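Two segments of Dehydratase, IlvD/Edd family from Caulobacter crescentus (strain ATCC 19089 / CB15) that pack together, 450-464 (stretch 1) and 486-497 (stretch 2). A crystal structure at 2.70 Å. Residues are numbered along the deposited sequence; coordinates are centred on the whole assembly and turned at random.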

ATOM      1  N   GLU A 450      33.289 -10.784 -46.990  1.00 79.87           N
ATOM      2  CA  GLU A 450      32.735 -10.249 -48.231  1.00 85.82           C
ATOM      3  C   GLU A 450      31.234 -10.486 -48.343  1.00 83.73           C
ATOM      4  O   GLU A 450      30.780 -11.290 -49.168  1.00 79.66           O
ATOM      5  CB  GLU A 450      33.452 -10.851 -49.440  1.00 92.51           C
ATOM      6  CG  GLU A 450      34.707 -10.096 -49.837  1.00 94.01           C
ATOM      7  CD  GLU A 450      35.463 -10.775 -50.959  1.00103.73           C
ATOM      8  OE1 GLU A 450      35.152 -11.952 -51.263  1.00104.35           O
ATOM      9  OE2 GLU A 450      36.372 -10.132 -51.533  1.00108.06           O
ATOM     10  N   ILE A 451      30.467  -9.791 -47.512  1.00 85.65           N
ATOM     11  CA  ILE A 451      29.017  -9.928 -47.455  1.00 81.86           C
ATOM     12  C   ILE A 451      28.395  -8.972 -48.464  1.00 78.38           C
ATOM     13  O   ILE A 451      28.884  -7.854 -48.664  1.00 80.55           O
ATOM     14  CB  ILE A 451      28.513  -9.661 -46.021  1.00 79.81           C
ATOM     15  CG1 ILE A 451      29.319 -10.492 -45.012  1.00 80.17           C
ATOM     16  CG2 ILE A 451      27.029  -9.964 -45.899  1.00 79.60           C
ATOM     17  CD1 ILE A 451      28.658 -10.653 -43.648  1.00 77.78           C
ATOM     18  N   ASP A 452      27.332  -9.415 -49.127  1.00 70.87           N
ATOM     19  CA  ASP A 452      26.622  -8.552 -50.067  1.00 76.84           C
ATOM     20  C   ASP A 452      25.150  -8.942 -50.062  1.00 76.87           C
ATOM     21  O   ASP A 452      24.721  -9.811 -49.297  1.00 72.91           O
ATOM     22  CB  ASP A 452      27.232  -8.620 -51.476  1.00 82.33           C
ATOM     23  CG  ASP A 452      27.317 -10.054 -52.040  1.00 88.33           C
ATOM     24  OD1 ASP A 452      26.520 -10.943 -51.645  1.00 83.20           O
ATOM     25  OD2 ASP A 452      28.198 -10.288 -52.903  1.00 93.75           O
ATOM     26  N   GLU A 453      24.386  -8.319 -50.960  1.00 74.58           N
ATOM     27  CA  GLU A 453      22.930  -8.412 -50.940  1.00 78.66           C
ATOM     28  C   GLU A 453      22.395  -9.832 -51.099  1.00 76.32           C
ATOM     29  O   GLU A 453      21.218 -10.066 -50.812  1.00 78.44           O
ATOM     30  CB  GLU A 453      22.371  -7.515 -52.034  1.00 80.31           C
ATOM     31  CG  GLU A 453      23.370  -6.453 -52.436  1.00 87.67           C
ATOM     32  CD  GLU A 453      22.915  -5.666 -53.639  1.00 99.56           C
ATOM     33  OE1 GLU A 453      23.296  -4.475 -53.749  1.00 96.93           O
ATOM     34  OE2 GLU A 453      22.166  -6.241 -54.463  1.00100.91           O
ATOM     35  N   ARG A 454      23.209 -10.790 -51.541  1.00 78.05           N
ATOM     36  CA  ARG A 454      22.711 -12.139 -51.789  1.00 76.68           C
ATOM     37  C   ARG A 454      23.170 -13.137 -50.729  1.00 78.47           C
ATOM     38  O   ARG A 454      23.200 -14.345 -50.989  1.00 71.83           O
ATOM     39  CB  ARG A 454      23.112 -12.613 -53.189  1.00 76.66           C
ATOM     40  CG  ARG A 454      23.072 -11.526 -54.267  1.00 77.34           C
ATOM     41  CD  ARG A 454      21.659 -11.056 -54.584  1.00 73.76           C
ATOM     42  NE  ARG A 454      20.683 -12.147 -54.566  1.00 76.46           N
ATOM     43  CZ  ARG A 454      19.395 -12.001 -54.877  1.00 76.66           C
ATOM     44  NH1 ARG A 454      18.927 -10.807 -55.245  1.00 73.91           N
ATOM     45  NH2 ARG A 454      18.571 -13.044 -54.822  1.00 67.49           N
ATOM     46  N   CYS A 455      23.503 -12.663 -49.531  1.00 82.23           N
ATOM     47  CA  CYS A 455      23.825 -13.536 -48.410  1.00 75.83           C
ATOM     48  C   CYS A 455      22.597 -13.741 -47.527  1.00 71.65           C
ATOM     49  O   CYS A 455      21.588 -13.044 -47.645  1.00 72.63           O
ATOM     50  CB  CYS A 455      24.990 -12.963 -47.598  1.00 73.97           C
ATOM     51  SG  CYS A 455      26.372 -12.397 -48.637  1.00 93.78           S
ATOM     52  N   ILE A 456      22.687 -14.735 -46.645  1.00 71.17           N
ATOM     53  CA  ILE A 456      21.665 -14.993 -45.636  1.00 70.59           C
ATOM     54  C   ILE A 456      22.369 -15.219 -44.299  1.00 70.11           C
ATOM     55  O   ILE A 456      23.215 -16.114 -44.178  1.00 66.35           O
ATOM     56  CB  ILE A 456      20.762 -16.189 -46.007  1.00 69.85           C
ATOM     57  CG1 ILE A 456      19.873 -16.577 -44.827  1.00 67.37           C
ATOM     58  CG2 ILE A 456      21.586 -17.388 -46.492  1.00 65.78           C
ATOM     59  CD1 ILE A 456      18.719 -17.456 -45.211  1.00 69.03           C
ATOM     60  N   LEU A 457      22.031 -14.402 -43.302  1.00 71.69           N
ATOM     61  CA  LEU A 457      22.709 -14.472 -42.015  1.00 67.55           C
ATOM     62  C   LEU A 457      22.102 -15.573 -41.156  1.00 63.83           C
ATOM     63  O   LEU A 457      20.880 -15.650 -40.982  1.00 61.93           O
ATOM     64  CB  LEU A 457      22.648 -13.122 -41.309  1.00 66.20           C
ATOM     65  CG  LEU A 457      23.099 -11.963 -42.215  1.00 69.07           C
ATOM     66  CD1 LEU A 457      22.717 -10.616 -41.615  1.00 64.79           C
ATOM     67  CD2 LEU A 457      24.601 -12.024 -42.510  1.00 65.10           C
ATOM     68  N   VAL A 458      22.960 -16.444 -40.648  1.00 59.90           N
ATOM     69  CA  VAL A 458      22.542 -17.653 -39.962  1.00 61.56           C
ATOM     70  C   VAL A 458      23.198 -17.658 -38.595  1.00 68.26           C
ATOM     71  O   VAL A 458      24.387 -17.338 -38.467  1.00 70.95           O
ATOM     72  CB  VAL A 458      22.915 -18.928 -40.759  1.00 67.16           C
ATOM     73  CG1 VAL A 458      22.609 -20.187 -39.956  1.00 61.39           C
ATOM     74  CG2 VAL A 458      22.177 -18.972 -42.080  1.00 61.20           C
ATOM     75  N   ILE A 459      22.423 -18.008 -37.572  1.00 66.48           N
ATOM     76  CA  ILE A 459      22.915 -18.086 -36.206  1.00 67.22           C
ATOM     77  C   ILE A 459      22.487 -19.428 -35.636  1.00 67.66           C
ATOM     78  O   ILE A 459      21.369 -19.889 -35.891  1.00 65.42           O
ATOM     79  CB  ILE A 459      22.392 -16.907 -35.350  1.00 69.03           C
ATOM     80  CG1 ILE A 459      22.953 -16.974 -33.927  1.00 66.81           C
ATOM     81  CG2 ILE A 459      20.870 -16.868 -35.345  1.00 62.53           C
ATOM     82  CD1 ILE A 459      23.058 -15.622 -33.261  1.00 64.68           C
ATOM     83  N   ARG A 460      23.385 -20.068 -34.886  1.00 71.14           N
ATOM     84  CA  ARG A 460      23.124 -21.389 -34.332  1.00 71.51           C
ATOM     85  C   ARG A 460      23.641 -21.460 -32.902  1.00 71.26           C
ATOM     86  O   ARG A 460      24.495 -20.670 -32.487  1.00 71.34           O
ATOM     87  CB  ARG A 460      23.766 -22.507 -35.174  1.00 74.76           C
ATOM     88  CG  ARG A 460      25.282 -22.394 -35.301  1.00 76.85           C
ATOM     89  CD  ARG A 460      25.976 -23.755 -35.373  1.00 81.03           C
ATOM     90  NE  ARG A 460      27.346 -23.599 -35.865  1.00 86.42           N
ATOM     91  CZ  ARG A 460      27.745 -23.907 -37.097  1.00 79.31           C
ATOM     92  NH1 ARG A 460      26.883 -24.410 -37.969  1.00 71.90           N
ATOM     93  NH2 ARG A 460      29.009 -23.713 -37.457  1.00 76.44           N
ATOM     94  N   GLY A 461      23.124 -22.437 -32.160  1.00 69.20           N
ATOM     95  CA  GLY A 461      23.417 -22.580 -30.753  1.00 71.37           C
ATOM     96  C   GLY A 461      22.526 -21.774 -29.836  1.00 77.48           C
ATOM     97  O   GLY A 461      22.829 -21.663 -28.637  1.00 71.18           O
ATOM     98  N   ALA A 462      21.434 -21.212 -30.361  1.00 74.45           N
ATOM     99  CA  ALA A 462      20.538 -20.350 -29.601  1.00 74.06           C
ATOM    100  C   ALA A 462      19.199 -21.023 -29.310  1.00 73.82           C
ATOM    101  O   ALA A 462      18.195 -20.338 -29.074  1.00 73.99           O
ATOM    102  CB  ALA A 462      20.327 -19.024 -30.334  1.00 65.86           C
ATOM    103  N   GLY A 463      19.165 -22.345 -29.304  1.00 66.17           N
ATOM    104  CA  GLY A 463      17.941 -23.046 -29.025  1.00 62.64           C
ATOM    105  C   GLY A 463      17.823 -23.383 -27.561  1.00 60.83           C
ATOM    106  O   GLY A 463      18.680 -23.023 -26.742  1.00 64.69           O
ATOM    107  N   PRO A 464      16.748 -24.093 -27.206  1.00 55.44           N
ATOM    108  CA  PRO A 464      16.518 -24.444 -25.794  1.00 56.81           C
ATOM    109  C   PRO A 464      17.704 -25.095 -25.112  1.00 63.15           C
ATOM    110  O   PRO A 464      17.899 -24.903 -23.902  1.00 65.82           O
ATOM    111  CB  PRO A 464      15.322 -25.402 -25.865  1.00 54.95           C
ATOM    112  CG  PRO A 464      14.597 -25.015 -27.126  1.00 59.20           C
ATOM    113  CD  PRO A 464      15.607 -24.432 -28.074  1.00 56.00           C
TER
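Stretch 2, residues 486-497: GIMSLPTLGDGR

Stretch 2 lies beside stretch 1 as a neighbouring parallel strand. The strand that begins at Cys 455 and the strand at 492-494 run in nearly the same direction, with a crossing angle of -17° and a closest approach of 4.7 Å between their axes. The surface buried between the two stretches, both sides summed, is 789 Å². Before its strand, stretch 2 is an irregular, mostly extended segment. It begins at Gly 486, which has positive phi and closes a helix in a Schellman motif.

Glu 450 is out of reach of stretch 2. Ile 451 makes a light apolar contact, its CG2 lying 4.3 Å from CD1 of Leu 490. A type I turn from Asp 452 to Cys 455 then leads into the strand. It is closed by a hydrogen bond from Cys 455 N to Asp 452 O at 3.1 Å. The side chain of Cys 455 also accepts, with Asp 452 N 3.2 Å from its SG. Ile 487 and Leu 490 both point toward stretch 1 in this region. CD1 of Ile 487 packs 3.4 Å from CG of Glu 453, and CD2 of Leu 490 lies 3.8 Å from O of Glu 453. Arg 454 points away and makes no contact.

At Cys 455 the carbonyl O meets CG of Pro 491 at 3.4 Å. Ile 456 sits against Pro 491, CG1 to CB at 4.0 Å, and its CD1 reaches to 4.2 Å from CB of Leu 493. Pro 491 has no amide hydrogen, so in this ladder it can only accept. Leu 457 N bonds to Pro 491 O at 3.0 Å, the first bond of the ladder.

Leu 457 pairs with Thr 492, their CA atoms 4.9 Å apart. Leu 493 N returns a hydrogen bond to Leu 457 O at 3.0 Å. On the face shared by Leu 457 and Thr 492, CD1 of Leu 457 also touches CD1 of Leu 490 at 4.1 Å. Val 458 pairs with Leu 493 on the other face, with CG1 of Val 458 3.7 Å from CD2 of Leu 493. CA of Val 458 also lies 3.1 Å from Leu 493 O in a CA-H...O contact.

Ile 459 N bonds to Leu 493 O at 3.1 Å. Ile 459 pairs with Gly 494, CA to CA at 4.6 Å. A CB on Gly 494 would clash with CG2 of Ile 459, so the bare glycine leaves room for this branch. The last rung is weak, from Asp 495 N to Ile 459 O at 3.4 Å.

Beyond it, the Asp 495 carboxylate takes over from the backbone. OD1 of Asp 495 lies 3.2 Å from CA of Arg 460. Gly 461 N bonds to OD2 of Asp 495 at 3.1 Å, and Ala 462 N to OD1 of Asp 495 at 3.1 Å. Gly 461 has positive phi, which suits glycine. O of Ala 462 is 3.2 Å from CA of Gly 496, where a CB would clash with CB of Ala 462. Gly 463 CA lies 3.4 Å from Asp 495 O.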

ATOM      1  N   GLY A 486      21.890   1.636 -47.982  1.00 83.90           N
ATOM      2  CA  GLY A 486      20.439   1.604 -47.955  1.00 81.22           C
ATOM      3  C   GLY A 486      19.813   0.225 -47.949  1.00 82.47           C
ATOM      4  O   GLY A 486      18.591   0.114 -48.116  1.00 79.73           O
ATOM      5  N   ILE A 487      20.601  -0.831 -47.766  1.00 81.27           N
ATOM      6  CA  ILE A 487      20.082  -2.191 -47.739  1.00 78.67           C
ATOM      7  C   ILE A 487      19.747  -2.506 -46.288  1.00 72.66           C
ATOM      8  O   ILE A 487      20.628  -2.798 -45.481  1.00 75.63           O
ATOM      9  CB  ILE A 487      21.077  -3.186 -48.332  1.00 82.06           C
ATOM     10  CG1 ILE A 487      21.153  -2.956 -49.843  1.00 82.90           C
ATOM     11  CG2 ILE A 487      20.672  -4.630 -47.996  1.00 76.60           C
ATOM     12  CD1 ILE A 487      22.031  -3.923 -50.565  1.00 87.43           C
ATOM     13  N   MET A 488      18.459  -2.448 -45.957  1.00 72.55           N
ATOM     14  CA  MET A 488      18.074  -2.394 -44.551  1.00 75.24           C
ATOM     15  C   MET A 488      17.988  -3.773 -43.912  1.00 72.13           C
ATOM     16  O   MET A 488      18.174  -3.897 -42.699  1.00 73.85           O
ATOM     17  CB  MET A 488      16.743  -1.652 -44.405  1.00 76.13           C
ATOM     18  CG  MET A 488      16.831  -0.171 -44.755  1.00 80.55           C
ATOM     19  SD  MET A 488      18.354   0.584 -44.134  1.00 88.30           S
ATOM     20  CE  MET A 488      18.013   0.600 -42.373  1.00 70.97           C
ATOM     21  N   SER A 489      17.719  -4.813 -44.692  1.00 71.12           N
ATOM     22  CA  SER A 489      17.642  -6.152 -44.135  1.00 71.18           C
ATOM     23  C   SER A 489      18.146  -7.168 -45.152  1.00 73.90           C
ATOM     24  O   SER A 489      17.948  -7.002 -46.361  1.00 72.76           O
ATOM     25  CB  SER A 489      16.209  -6.494 -43.715  1.00 66.25           C
ATOM     26  OG  SER A 489      15.279  -6.099 -44.706  1.00 75.11           O
ATOM     27  N   LEU A 490      18.818  -8.196 -44.650  1.00 64.39           N
ATOM     28  CA  LEU A 490      19.100  -9.408 -45.388  1.00 69.22           C
ATOM     29  C   LEU A 490      18.300 -10.561 -44.805  1.00 68.43           C
ATOM     30  O   LEU A 490      17.797 -10.471 -43.680  1.00 65.93           O
ATOM     31  CB  LEU A 490      20.598  -9.744 -45.371  1.00 68.91           C
ATOM     32  CG  LEU A 490      21.504  -8.601 -45.830  1.00 73.15           C
ATOM     33  CD1 LEU A 490      22.924  -8.818 -45.328  1.00 67.11           C
ATOM     34  CD2 LEU A 490      21.458  -8.399 -47.359  1.00 69.02           C
ATOM     35  N   PRO A 491      18.114 -11.641 -45.564  1.00 68.18           N
ATOM     36  CA  PRO A 491      17.390 -12.791 -45.023  1.00 63.98           C
ATOM     37  C   PRO A 491      18.106 -13.352 -43.806  1.00 65.06           C
ATOM     38  O   PRO A 491      19.330 -13.259 -43.676  1.00 63.65           O
ATOM     39  CB  PRO A 491      17.366 -13.790 -46.187  1.00 68.22           C
ATOM     40  CG  PRO A 491      18.253 -13.217 -47.239  1.00 74.05           C
ATOM     41  CD  PRO A 491      18.295 -11.749 -47.019  1.00 70.28           C
ATOM     42  N   THR A 492      17.317 -13.911 -42.895  1.00 64.27           N
ATOM     43  CA  THR A 492      17.806 -14.291 -41.580  1.00 63.74           C
ATOM     44  C   THR A 492      17.238 -15.652 -41.231  1.00 63.96           C
ATOM     45  O   THR A 492      16.097 -15.972 -41.588  1.00 67.37           O
ATOM     46  CB  THR A 492      17.418 -13.257 -40.502  1.00 66.68           C
ATOM     47  OG1 THR A 492      16.104 -12.741 -40.772  1.00 69.20           O
ATOM     48  CG2 THR A 492      18.414 -12.101 -40.472  1.00 64.61           C
ATOM     49  N   LEU A 493      18.052 -16.458 -40.550  1.00 58.40           N
ATOM     50  CA  LEU A 493      17.640 -17.799 -40.167  1.00 58.54           C
ATOM     51  C   LEU A 493      18.468 -18.245 -38.972  1.00 58.88           C
ATOM     52  O   LEU A 493      19.659 -17.932 -38.893  1.00 59.14           O
ATOM     53  CB  LEU A 493      17.805 -18.773 -41.341  1.00 63.74           C
ATOM     54  CG  LEU A 493      17.734 -20.268 -41.029  1.00 60.44           C
ATOM     55  CD1 LEU A 493      16.977 -20.948 -42.128  1.00 68.37           C
ATOM     56  CD2 LEU A 493      19.128 -20.859 -40.918  1.00 62.13           C
ATOM     57  N   GLY A 494      17.836 -18.971 -38.051  1.00 58.16           N
ATOM     58  CA  GLY A 494      18.548 -19.482 -36.890  1.00 59.89           C
ATOM     59  C   GLY A 494      17.684 -20.435 -36.093  1.00 61.25           C
ATOM     60  O   GLY A 494      16.474 -20.548 -36.319  1.00 59.71           O
ATOM     61  N   ASP A 495      18.330 -21.129 -35.149  1.00 55.96           N
ATOM     62  CA  ASP A 495      17.642 -22.070 -34.270  1.00 61.91           C
ATOM     63  C   ASP A 495      17.201 -21.427 -32.956  1.00 73.10           C
ATOM     64  O   ASP A 495      16.718 -22.134 -32.059  1.00 72.78           O
ATOM     65  CB  ASP A 495      18.521 -23.306 -33.992  1.00 65.52           C
ATOM     66  CG  ASP A 495      19.814 -22.971 -33.246  1.00 71.69           C
ATOM     67  OD1 ASP A 495      20.177 -21.776 -33.174  1.00 73.08           O
ATOM     68  OD2 ASP A 495      20.474 -23.908 -32.727  1.00 73.84           O
ATOM     69  N   GLY A 496      17.364 -20.111 -32.827  1.00 71.60           N
ATOM     70  CA  GLY A 496      16.810 -19.349 -31.735  1.00 68.04           C
ATOM     71  C   GLY A 496      15.551 -18.609 -32.140  1.00 68.00           C
ATOM     72  O   GLY A 496      14.870 -18.963 -33.111  1.00 57.91           O
ATOM     73  N   ARG A 497      15.240 -17.557 -31.377  1.00 69.04           N
ATOM     74  CA  ARG A 497      14.021 -16.759 -31.524  1.00 65.90           C
ATOM     75  C   ARG A 497      14.393 -15.312 -31.847  1.00 63.63           C
ATOM     76  O   ARG A 497      15.564 -14.971 -32.020  1.00 66.87           O
ATOM     77  CB  ARG A 497      13.158 -16.849 -30.257  1.00 62.75           C
ATOM     78  CG  ARG A 497      13.170 -18.233 -29.584  1.00 61.61           C
ATOM     79  CD  ARG A 497      12.134 -18.390 -28.482  1.00 60.15           C
ATOM     80  NE  ARG A 497      11.840 -17.108 -27.857  1.00 74.25           N
ATOM     81  CZ  ARG A 497      12.519 -16.598 -26.834  1.00 68.00           C
ATOM     82  NH1 ARG A 497      13.520 -17.276 -26.304  1.00 63.77           N
ATOM     83  NH2 ARG A 497      12.191 -15.413 -26.343  1.00 67.61           N
TER